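PDB 1P35: early 35 kDa protein from Autographa californica nucleopolyhedrovirus, which inhibits host caspases, blocking the apoptotic response that viral infection sets off in insect cells, and also suppresses the antiviral RNA interference response. Local coordinates for residues A[23-29]-A[166-172]; A[100-106]-A[148-154]; A[196-202]-A[275-280]. All coordinates share one frame; numbering follows the deposited sequence.

Contact 1 (A[23-29]-A[166-172]); sequences QTRELVY and LSFEYNP
Leu27 lies alongside Phe168, its CB resting off-centre over the ring, 4.2 Å from the centroid, while CD2 reaches CZ at 3.5 Å. Phe168 has its CG wedged between backbone N and carbonyl carbon (chi1 63°), which tips the ring over the Leu27 side chain. Tyr170 is turned alike (chi1 61°) and leans across the backbone of Arg25, its CD1 3.2 Å from Arg25 O. Leu166 follows the same habit and brings CG and CD1 against Tyr29 CB. A flat ring at Tyr170 and a branched chain at Leu166 suit this face, since the one covers the Arg25 carbonyl and the other sets CG beside Tyr29 O. The backbones form an antiparallel beta ladder joining strands 24-33 and 164-170 in the beta-rich body of P35, with Arg25-Tyr170, Leu27-Phe168 and Tyr29-Leu166 as hydrogen-bonded pairs; Tyr170 N gives to Arg25 O at 2.8 Å, and the bond from Leu166 N to Tyr29 O is weak. Past the Arg25-Tyr170 pair a side chain takes over: Asn171 ND2 donates to Gln23 O, which lies in the amide plane, though the 2.5 Å between them is unusually short and its exact length doubtful. A water bridges the same Gln23 O to Pro172 O. Pro172 CG packs on Arg25 CG and CD, the ring crossing the chain at about a right angle. Tyr170 OH sits at the edge of the Arg25 guanidinium, 3.6 Å from NE. Both polar ends are positioned by Asp17, one oxygen in a salt bridge with Arg25 and the other hydrogen-bonded to the tyrosine. On the opposite face Glu26 and Glu169 are neighbours in a non-hydrogen-bonded pair, Glu26 OE2 4.9 Å from Glu169 OE2 without contact, a like-charge closeness that cations should temper: Arg16 and Lys58 bind Glu26, and Arg53 binds Glu169.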
loop_
_atom_site.group_PDB
_atom_site.type_symbol
_atom_site.label_atom_id
_atom_site.label_comp_id
_atom_site.label_asym_id
_atom_site.label_seq_id
_atom_site.Cartn_x
_atom_site.Cartn_y
_atom_site.Cartn_z
ATOM N N GLN A 23 15.621 28.728 1.537
ATOM C CA GLN A 23 17.011 28.295 1.746
ATOM C C GLN A 23 17.176 26.922 2.331
ATOM O O GLN A 23 18.214 26.609 2.892
ATOM C CB GLN A 23 17.793 29.233 2.641
ATOM C CG GLN A 23 17.267 29.403 4.022
ATOM C CD GLN A 23 16.358 30.589 4.075
ATOM O OE1 GLN A 23 16.525 31.505 3.295
ATOM N NE2 GLN A 23 15.407 30.596 5.000
ATOM N N THR A 24 16.147 26.107 2.188
ATOM C CA THR A 24 16.195 24.773 2.718
ATOM C C THR A 24 15.554 23.819 1.732
ATOM O O THR A 24 14.577 24.178 1.038
ATOM C CB THR A 24 15.410 24.683 4.062
ATOM O OG1 THR A 24 15.741 25.804 4.910
ATOM C CG2 THR A 24 15.726 23.356 4.759
ATOM N N ARG A 25 16.097 22.606 1.666
ATOM C CA ARG A 25 15.519 21.562 0.812
ATOM C C ARG A 25 15.603 20.275 1.623
ATOM O O ARG A 25 16.361 20.210 2.606
ATOM C CB ARG A 25 16.271 21.412 -0.546
ATOM C CG ARG A 25 16.156 22.600 -1.492
ATOM C CD ARG A 25 16.885 22.339 -2.825
ATOM N NE ARG A 25 16.363 21.150 -3.505
ATOM C CZ ARG A 25 15.448 21.187 -4.479
ATOM N NH1 ARG A 25 14.952 22.341 -4.897
ATOM N NH2 ARG A 25 15.010 20.069 -5.036
ATOM N N GLU A 26 14.798 19.275 1.253
ATOM C CA GLU A 26 14.822 18.006 1.973
ATOM C C GLU A 26 15.125 16.819 1.038
ATOM O O GLU A 26 14.625 16.736 -0.091
ATOM C CB GLU A 26 13.485 17.764 2.701
ATOM C CG GLU A 26 13.417 16.415 3.420
ATOM C CD GLU A 26 11.982 16.056 3.834
ATOM O OE1 GLU A 26 11.132 15.948 2.944
ATOM O OE2 GLU A 26 11.700 15.878 5.041
ATOM N N LEU A 27 15.997 15.943 1.512
ATOM C CA LEU A 27 16.373 14.770 0.799
ATOM C C LEU A 27 15.843 13.557 1.561
ATOM O O LEU A 27 16.115 13.419 2.748
ATOM C CB LEU A 27 17.899 14.643 0.683
ATOM C CG LEU A 27 18.261 13.287 0.061
ATOM C CD1 LEU A 27 17.816 13.304 -1.418
ATOM C CD2 LEU A 27 19.769 13.018 0.113
ATOM N N VAL A 28 15.091 12.706 0.852
ATOM C CA VAL A 28 14.544 11.469 1.356
ATOM C C VAL A 28 15.277 10.461 0.476
ATOM O O VAL A 28 15.346 10.585 -0.782
ATOM C CB VAL A 28 13.005 11.374 1.201
ATOM C CG1 VAL A 28 12.558 9.937 1.522
ATOM C CG2 VAL A 28 12.323 12.251 2.227
ATOM N N TYR A 29 15.879 9.481 1.136
ATOM C CA TYR A 29 16.705 8.546 0.416
ATOM C C TYR A 29 16.397 7.204 1.075
ATOM O O TYR A 29 16.575 7.055 2.298
ATOM C CB TYR A 29 18.206 8.945 0.587
ATOM C CG TYR A 29 19.165 8.152 -0.318
ATOM C CD1 TYR A 29 19.449 6.838 -0.024
ATOM C CD2 TYR A 29 19.717 8.703 -1.497
ATOM C CE1 TYR A 29 20.237 6.056 -0.837
ATOM C CE2 TYR A 29 20.539 7.909 -2.366
ATOM C CZ TYR A 29 20.784 6.558 -1.995
ATOM O OH TYR A 29 21.562 5.673 -2.733
ATOM N N LEU A 166 16.264 7.196 5.282
ATOM C CA LEU A 166 16.851 8.382 5.902
ATOM C C LEU A 166 16.216 9.562 5.235
ATOM O O LEU A 166 15.716 9.446 4.130
ATOM C CB LEU A 166 18.364 8.464 5.719
ATOM C CG LEU A 166 18.930 8.721 4.300
ATOM C CD1 LEU A 166 19.102 10.197 4.048
ATOM C CD2 LEU A 166 20.304 8.095 4.164
ATOM N N SER A 167 16.198 10.684 5.943
ATOM C CA SER A 167 15.687 11.925 5.411
ATOM C C SER A 167 16.254 13.066 6.253
ATOM O O SER A 167 16.453 12.920 7.442
ATOM C CB SER A 167 14.153 11.943 5.402
ATOM O OG SER A 167 13.607 11.601 6.667
ATOM N N PHE A 168 16.514 14.203 5.630
ATOM C CA PHE A 168 17.070 15.303 6.370
ATOM C C PHE A 168 16.899 16.589 5.555
ATOM O O PHE A 168 16.653 16.534 4.335
ATOM C CB PHE A 168 18.563 14.999 6.687
ATOM C CG PHE A 168 19.449 14.858 5.431
ATOM C CD1 PHE A 168 19.679 15.948 4.589
ATOM C CD2 PHE A 168 19.973 13.616 5.068
ATOM C CE1 PHE A 168 20.412 15.798 3.382
ATOM C CE2 PHE A 168 20.701 13.446 3.888
ATOM C CZ PHE A 168 20.914 14.550 3.037
ATOM N N GLU A 169 16.954 17.732 6.237
ATOM C CA GLU A 169 16.885 19.014 5.553
ATOM C C GLU A 169 18.287 19.588 5.471
ATOM O O GLU A 169 19.111 19.400 6.366
ATOM C CB GLU A 169 15.996 20.014 6.289
ATOM C CG GLU A 169 14.535 19.823 6.012
ATOM C CD GLU A 169 13.664 20.629 6.932
ATOM O OE1 GLU A 169 13.987 21.803 7.139
ATOM O OE2 GLU A 169 12.647 20.105 7.422
ATOM N N TYR A 170 18.566 20.265 4.376
ATOM C CA TYR A 170 19.863 20.889 4.231
ATOM C C TYR A 170 19.682 22.280 3.591
ATOM O O TYR A 170 18.578 22.633 3.089
ATOM C CB TYR A 170 20.800 20.001 3.400
ATOM C CG TYR A 170 20.317 19.733 1.982
ATOM C CD1 TYR A 170 19.188 18.968 1.737
ATOM C CD2 TYR A 170 21.011 20.249 0.880
ATOM C CE1 TYR A 170 18.753 18.722 0.412
ATOM C CE2 TYR A 170 20.583 20.010 -0.440
ATOM C CZ TYR A 170 19.469 19.270 -0.667
ATOM O OH TYR A 170 18.959 19.234 -1.936
ATOM N N ASN A 171 20.758 23.059 3.628
ATOM C CA ASN A 171 20.799 24.424 3.083
ATOM C C ASN A 171 21.716 24.456 1.854
ATOM O O ASN A 171 22.920 24.622 1.971
ATOM C CB ASN A 171 21.300 25.338 4.188
ATOM C CG ASN A 171 20.367 25.339 5.346
ATOM O OD1 ASN A 171 20.721 24.956 6.465
ATOM N ND2 ASN A 171 19.108 25.728 5.077
ATOM N N PRO A 172 21.131 24.390 0.655
ATOM C CA PRO A 172 21.842 24.384 -0.641
ATOM C C PRO A 172 22.795 25.552 -0.840
ATOM O O PRO A 172 22.444 26.708 -0.588
ATOM C CB PRO A 172 20.704 24.420 -1.668
ATOM C CG PRO A 172 19.506 23.903 -0.888
ATOM C CD PRO A 172 19.679 24.528 0.450
HETATM O O HOH W 1 20.582 27.938 1.427
#

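Contact 2 (A[100-106]-A[148-154]); sequences YSVSCQN and YVAVCVL
Tyr148 carries the Asn106 amide over one face of its ring, the two planes 52° apart, with Asn106 ND2 3.4 Å from Tyr148 CZ. Asn106 extends its CG anti to the backbone N (chi1 180°), carrying the amide obliquely over the ring, and its OD1 accepts a hydrogen bond from Ser108 N that holds the amide. Cys104 SG approaches the same ring obliquely, 3.9 Å from Tyr148 CD2, a sulfur-aromatic contact that suits a large, polarisable sulfur. At the other end the Tyr100 ring has Leu154 CD1 over one face; Leu154 CB and Cys152 CB each come within 3.8 Å of Tyr100 CD2, and the hydroxyl is hydrogen-bonded to Asn31. Between the rings runs an antiparallel ladder, in which Ser101-Val153, Ser103-Val151 and Gln105-Val149 are hydrogen-bonded pairs; Val151 N to Ser103 O is 2.9 Å and nearly straight at 174°. Beta-branched valines favour such extended backbone, while the serines suit the more exposed strand. Ser103 OG lies 3.4 Å from Val151 CB and shares a water with Val151 O. Strand 148-154 is flanked on its other edge by strand 42-48, and strand 98-106 by strand 164-170; Val102, Cys104 and Ala150 rest on Ile52 of strand 52-55, whereas Val153 meets His121, just beyond helix 110-120.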
loop_
_atom_site.group_PDB
_atom_site.type_symbol
_atom_site.label_atom_id
_atom_site.label_comp_id
_atom_site.label_asym_id
_atom_site.label_seq_id
_atom_site.Cartn_x
_atom_site.Cartn_y
_atom_site.Cartn_z
ATOM N N TYR A 100 19.225 4.918 8.713
ATOM C CA TYR A 100 20.636 5.155 8.723
ATOM C C TYR A 100 20.876 6.292 9.731
ATOM O O TYR A 100 20.017 7.156 9.927
ATOM C CB TYR A 100 21.162 5.643 7.379
ATOM C CG TYR A 100 21.205 4.626 6.236
ATOM C CD1 TYR A 100 20.100 4.401 5.413
ATOM C CD2 TYR A 100 22.380 3.985 5.930
ATOM C CE1 TYR A 100 20.191 3.563 4.304
ATOM C CE2 TYR A 100 22.485 3.148 4.826
ATOM C CZ TYR A 100 21.400 2.939 4.015
ATOM O OH TYR A 100 21.542 2.116 2.912
ATOM N N SER A 101 22.052 6.262 10.349
ATOM C CA SER A 101 22.503 7.295 11.266
ATOM C C SER A 101 23.222 8.338 10.324
ATOM O O SER A 101 24.166 8.005 9.616
ATOM C CB SER A 101 23.478 6.661 12.289
ATOM O OG SER A 101 23.857 7.593 13.270
ATOM N N VAL A 102 22.750 9.580 10.333
ATOM C CA VAL A 102 23.273 10.651 9.485
ATOM C C VAL A 102 24.152 11.725 10.151
ATOM O O VAL A 102 23.807 12.279 11.234
ATOM C CB VAL A 102 22.071 11.395 8.785
ATOM C CG1 VAL A 102 22.541 12.513 7.934
ATOM C CG2 VAL A 102 21.247 10.367 7.954
ATOM N N SER A 103 25.275 12.004 9.492
ATOM C CA SER A 103 26.197 13.077 9.888
ATOM C C SER A 103 26.634 13.795 8.577
ATOM O O SER A 103 26.335 13.315 7.475
ATOM C CB SER A 103 27.420 12.546 10.694
ATOM O OG SER A 103 28.296 11.739 9.925
ATOM N N CYS A 104 27.301 14.940 8.671
ATOM C CA CYS A 104 27.661 15.679 7.450
ATOM C C CYS A 104 29.072 16.209 7.523
ATOM O O CYS A 104 29.507 16.696 8.590
ATOM C CB CYS A 104 26.683 16.860 7.249
ATOM S SG CYS A 104 26.871 17.807 5.700
ATOM N N GLN A 105 29.774 16.101 6.393
ATOM C CA GLN A 105 31.150 16.552 6.236
ATOM C C GLN A 105 31.224 17.488 5.044
ATOM O O GLN A 105 30.658 17.207 3.961
ATOM C CB GLN A 105 32.103 15.365 5.975
ATOM C CG GLN A 105 32.244 14.401 7.157
ATOM C CD GLN A 105 32.708 15.148 8.403
ATOM O OE1 GLN A 105 32.528 14.695 9.533
ATOM N NE2 GLN A 105 33.310 16.303 8.190
ATOM N N ASN A 106 31.866 18.629 5.246
ATOM C CA ASN A 106 32.051 19.535 4.141
ATOM C C ASN A 106 33.019 18.738 3.211
ATOM O O ASN A 106 33.988 18.095 3.695
ATOM C CB ASN A 106 32.706 20.833 4.617
ATOM C CG ASN A 106 32.927 21.817 3.487
ATOM O OD1 ASN A 106 33.581 21.485 2.491
ATOM N ND2 ASN A 106 32.379 23.051 3.634
ATOM N N TYR A 148 28.799 19.338 -0.268
ATOM C CA TYR A 148 28.973 18.638 1.010
ATOM C C TYR A 148 28.859 17.125 0.877
ATOM O O TYR A 148 28.653 16.605 -0.224
ATOM C CB TYR A 148 27.973 19.145 2.051
ATOM C CG TYR A 148 28.294 20.540 2.549
ATOM C CD1 TYR A 148 28.204 21.643 1.688
ATOM C CD2 TYR A 148 28.727 20.751 3.855
ATOM C CE1 TYR A 148 28.536 22.912 2.107
ATOM C CE2 TYR A 148 29.070 22.029 4.289
ATOM C CZ TYR A 148 28.972 23.109 3.396
ATOM O OH TYR A 148 29.323 24.366 3.778
ATOM N N VAL A 149 28.974 16.422 1.999
ATOM C CA VAL A 149 28.898 14.963 1.968
ATOM C C VAL A 149 28.048 14.407 3.094
ATOM O O VAL A 149 28.342 14.655 4.266
ATOM C CB VAL A 149 30.280 14.296 2.108
ATOM C CG1 VAL A 149 30.101 12.775 2.158
ATOM C CG2 VAL A 149 31.213 14.687 0.943
ATOM N N ALA A 150 26.998 13.669 2.740
ATOM C CA ALA A 150 26.127 13.057 3.740
ATOM C C ALA A 150 26.758 11.711 4.062
ATOM O O ALA A 150 27.044 10.946 3.142
ATOM C CB ALA A 150 24.676 12.862 3.174
ATOM N N VAL A 151 26.966 11.423 5.358
ATOM C CA VAL A 151 27.601 10.159 5.783
ATOM C C VAL A 151 26.503 9.371 6.484
ATOM O O VAL A 151 25.994 9.789 7.523
ATOM C CB VAL A 151 28.761 10.452 6.759
ATOM C CG1 VAL A 151 29.383 9.151 7.234
ATOM C CG2 VAL A 151 29.809 11.395 6.086
ATOM N N CYS A 152 26.114 8.249 5.898
ATOM C CA CYS A 152 25.009 7.458 6.424
ATOM C C CYS A 152 25.466 6.117 6.986
ATOM O O CYS A 152 26.064 5.333 6.265
ATOM C CB CYS A 152 24.018 7.310 5.293
ATOM S SG CYS A 152 23.709 9.009 4.505
ATOM N N VAL A 153 25.206 5.858 8.270
ATOM C CA VAL A 153 25.685 4.612 8.879
ATOM C C VAL A 153 24.548 3.650 9.142
ATOM O O VAL A 153 23.508 4.037 9.634
ATOM C CB VAL A 153 26.438 4.822 10.231
ATOM C CG1 VAL A 153 26.972 3.468 10.721
ATOM C CG2 VAL A 153 27.610 5.817 10.071
ATOM N N LEU A 154 24.738 2.393 8.761
ATOM C CA LEU A 154 23.711 1.408 8.976
ATOM C C LEU A 154 24.260 0.365 9.923
ATOM O O LEU A 154 25.183 -0.358 9.564
ATOM C CB LEU A 154 23.316 0.756 7.649
ATOM C CG LEU A 154 22.117 -0.198 7.721
ATOM C CD1 LEU A 154 20.921 0.597 8.199
ATOM C CD2 LEU A 154 21.809 -0.815 6.318
HETATM O O HOH W 2 27.140 9.317 10.275
#

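Contact 3 (A[196-202]-A[275-280])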
loop_
_atom_site.group_PDB
_atom_site.type_symbol
_atom_site.label_atom_id
_atom_site.label_comp_id
_atom_site.label_asym_id
_atom_site.label_seq_id
_atom_site.Cartn_x
_atom_site.Cartn_y
_atom_site.Cartn_z
ATOM N N VAL A 196 14.580 5.402 -8.693
ATOM C CA VAL A 196 13.563 6.340 -9.163
ATOM C C VAL A 196 13.785 7.558 -8.255
ATOM O O VAL A 196 14.251 7.408 -7.113
ATOM C CB VAL A 196 12.077 5.808 -9.024
ATOM C CG1 VAL A 196 11.859 4.579 -9.907
ATOM C CG2 VAL A 196 11.775 5.405 -7.603
ATOM N N ALA A 197 13.526 8.749 -8.801
ATOM C CA ALA A 197 13.664 9.991 -8.093
ATOM C C ALA A 197 12.591 11.003 -8.520
ATOM O O ALA A 197 12.107 11.034 -9.679
ATOM C CB ALA A 197 15.045 10.592 -8.300
ATOM N N TYR A 198 12.199 11.798 -7.539
ATOM C CA TYR A 198 11.225 12.852 -7.694
ATOM C C TYR A 198 11.974 14.093 -7.147
ATOM O O TYR A 198 12.416 14.062 -5.998
ATOM C CB TYR A 198 9.965 12.517 -6.830
ATOM C CG TYR A 198 8.918 13.609 -6.812
ATOM C CD1 TYR A 198 9.139 14.791 -6.092
ATOM C CD2 TYR A 198 7.714 13.475 -7.528
ATOM C CE1 TYR A 198 8.201 15.816 -6.064
ATOM C CE2 TYR A 198 6.746 14.490 -7.518
ATOM C CZ TYR A 198 6.994 15.664 -6.770
ATOM O OH TYR A 198 6.026 16.637 -6.632
ATOM N N VAL A 199 12.134 15.156 -7.955
ATOM C CA VAL A 199 12.879 16.367 -7.500
ATOM C C VAL A 199 12.125 17.589 -7.995
ATOM O O VAL A 199 11.901 17.703 -9.189
ATOM C CB VAL A 199 14.316 16.454 -8.081
ATOM C CG1 VAL A 199 15.068 17.601 -7.394
ATOM C CG2 VAL A 199 15.089 15.114 -7.893
ATOM N N ASP A 200 11.721 18.490 -7.087
ATOM C CA ASP A 200 10.948 19.667 -7.494
ATOM C C ASP A 200 11.735 20.954 -7.408
ATOM O O ASP A 200 12.855 20.961 -6.927
ATOM C CB ASP A 200 9.635 19.791 -6.707
ATOM C CG ASP A 200 9.811 20.170 -5.216
ATOM O OD1 ASP A 200 10.757 20.877 -4.851
ATOM O OD2 ASP A 200 8.923 19.786 -4.414
ATOM N N SER A 201 11.140 22.026 -7.929
ATOM C CA SER A 201 11.736 23.351 -7.972
ATOM C C SER A 201 13.080 23.325 -8.669
ATOM O O SER A 201 14.038 23.947 -8.192
ATOM C CB SER A 201 11.891 23.937 -6.567
ATOM O OG SER A 201 10.719 23.695 -5.803
ATOM N N VAL A 202 13.139 22.612 -9.797
ATOM C CA VAL A 202 14.382 22.503 -10.566
ATOM C C VAL A 202 14.275 22.880 -12.011
ATOM O O VAL A 202 13.253 22.724 -12.615
ATOM C CB VAL A 202 15.023 21.072 -10.485
ATOM C CG1 VAL A 202 15.638 20.913 -9.116
ATOM C CG2 VAL A 202 13.943 19.940 -10.735
ATOM N N LYS A 275 7.561 22.319 -12.579
ATOM C CA LYS A 275 9.001 22.428 -12.255
ATOM C C LYS A 275 9.464 21.149 -11.536
ATOM O O LYS A 275 10.383 21.178 -10.712
ATOM C CB LYS A 275 9.300 23.629 -11.338
ATOM C CG LYS A 275 8.739 24.939 -11.812
ATOM C CD LYS A 275 9.078 25.221 -13.253
ATOM C CE LYS A 275 8.289 26.420 -13.745
ATOM N NZ LYS A 275 8.335 26.571 -15.214
ATOM N N VAL A 276 8.809 20.038 -11.857
ATOM C CA VAL A 276 9.128 18.761 -11.255
ATOM C C VAL A 276 9.796 17.810 -12.246
ATOM O O VAL A 276 9.385 17.681 -13.421
ATOM C CB VAL A 276 7.860 18.062 -10.670
ATOM C CG1 VAL A 276 8.270 16.788 -9.984
ATOM C CG2 VAL A 276 7.152 18.988 -9.678
ATOM N N LEU A 277 10.816 17.135 -11.730
ATOM C CA LEU A 277 11.597 16.186 -12.480
ATOM C C LEU A 277 11.318 14.747 -11.985
ATOM O O LEU A 277 11.371 14.477 -10.779
ATOM C CB LEU A 277 13.095 16.474 -12.267
ATOM C CG LEU A 277 13.909 15.456 -13.090
ATOM C CD1 LEU A 277 13.655 15.681 -14.610
ATOM C CD2 LEU A 277 15.369 15.580 -12.769
ATOM N N TYR A 278 11.030 13.833 -12.896
ATOM C CA TYR A 278 10.821 12.445 -12.509
ATOM C C TYR A 278 11.926 11.660 -13.188
ATOM O O TYR A 278 12.221 11.874 -14.390
ATOM C CB TYR A 278 9.487 11.915 -12.997
ATOM C CG TYR A 278 8.288 12.724 -12.556
ATOM C CD1 TYR A 278 7.915 13.867 -13.253
ATOM C CD2 TYR A 278 7.545 12.360 -11.411
ATOM C CE1 TYR A 278 6.842 14.643 -12.838
ATOM C CE2 TYR A 278 6.446 13.127 -10.968
ATOM C CZ TYR A 278 6.110 14.256 -11.685
ATOM O OH TYR A 278 5.052 14.988 -11.259
ATOM N N VAL A 279 12.559 10.766 -12.432
ATOM C CA VAL A 279 13.618 9.990 -13.015
ATOM C C VAL A 279 13.406 8.512 -12.720
ATOM O O VAL A 279 13.039 8.139 -11.590
ATOM C CB VAL A 279 14.987 10.377 -12.457
ATOM C CG1 VAL A 279 16.083 9.665 -13.227
ATOM C CG2 VAL A 279 15.190 11.880 -12.496
ATOM N N LYS A 280 13.635 7.664 -13.729
ATOM C CA LYS A 280 13.559 6.233 -13.517
ATOM C C LYS A 280 14.693 5.527 -14.278
ATOM O O LYS A 280 14.722 5.580 -15.496
ATOM C CB LYS A 280 12.230 5.676 -14.019
ATOM C CG LYS A 280 12.173 4.155 -13.912
ATOM C CD LYS A 280 10.837 3.627 -14.516
ATOM C CE LYS A 280 10.492 2.241 -13.975
ATOM N NZ LYS A 280 9.067 1.864 -14.210
#
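Tyr198 and Tyr278 lie side by side across an antiparallel beta ladder that joins strand 276-282 to strand 191-199; on its other side strand 276-282 meets strand 259-271, where Lys275 and Val276 form a G1 beta bulge opposite Asp271. In the aromatic group, the two rings stand at 88° and meet obliquely, Tyr198 CD2 lying 3.7 Å from Tyr278 CE2. Val276 CG1 fits both: it sits over a face of the Tyr198 ring, 3.9 Å from the centroid, and also covers a face of Tyr278 toward its rim. Val276 CG1 extends anti to its own backbone N (chi1 -176°), the branch that reaches the rings. Tyrosines suit this partly exposed face, where helix 62-74 brings Gln73 and Phe74 against Tyr278.

The aliphatic group occupies the other face, where Ala197 meets Val279 and Val199 meets Leu277. Alanine's small side chain makes a light contact there, CB to Val279 CB being 4.2 Å, and Val202 CG2 crosses to Leu277 CB at about a right angle.

Backbone hydrogen bonds join Ala197 with Val279 and Val199 with Leu277 in both directions. Past them the chain turns at Ser201, whose positive phi swings the next amide back toward the partner, and Val202 N donates to Lys275 O at 3.2 Å. In the turn Ser201 OG donates to Asp200 OD1 at 3.0 Å, arriving from above the carboxylate plane.

All three contacts are antiparallel ladders, but their surroundings differ. Contact 1 is the most buried: aromatic and aliphatic groups cover one face, and the other has two glutamates held by outside cations, with Val28 and Ser167. Contacts 2 and 3 are partly buried; contact 2 carries serines and a water on its more exposed face, and contact 3 sets Tyr278 against helix 62-74. Strands 164-170 and 98-106 are neighbours, and Phe168 of contact 1 meets Val102 and Ala150 of contact 2. Leu166 CD2 reaches past to Cys152 SG of strand 148-154, at 3.5 Å. Contact 1 joins contact 3 by polar means, Arg25 NH2 lying 3.0 Å from Asp200 O, a probable hydrogen bond. Contacts 2 and 3 remain about 13 Å apart at their nearest atoms.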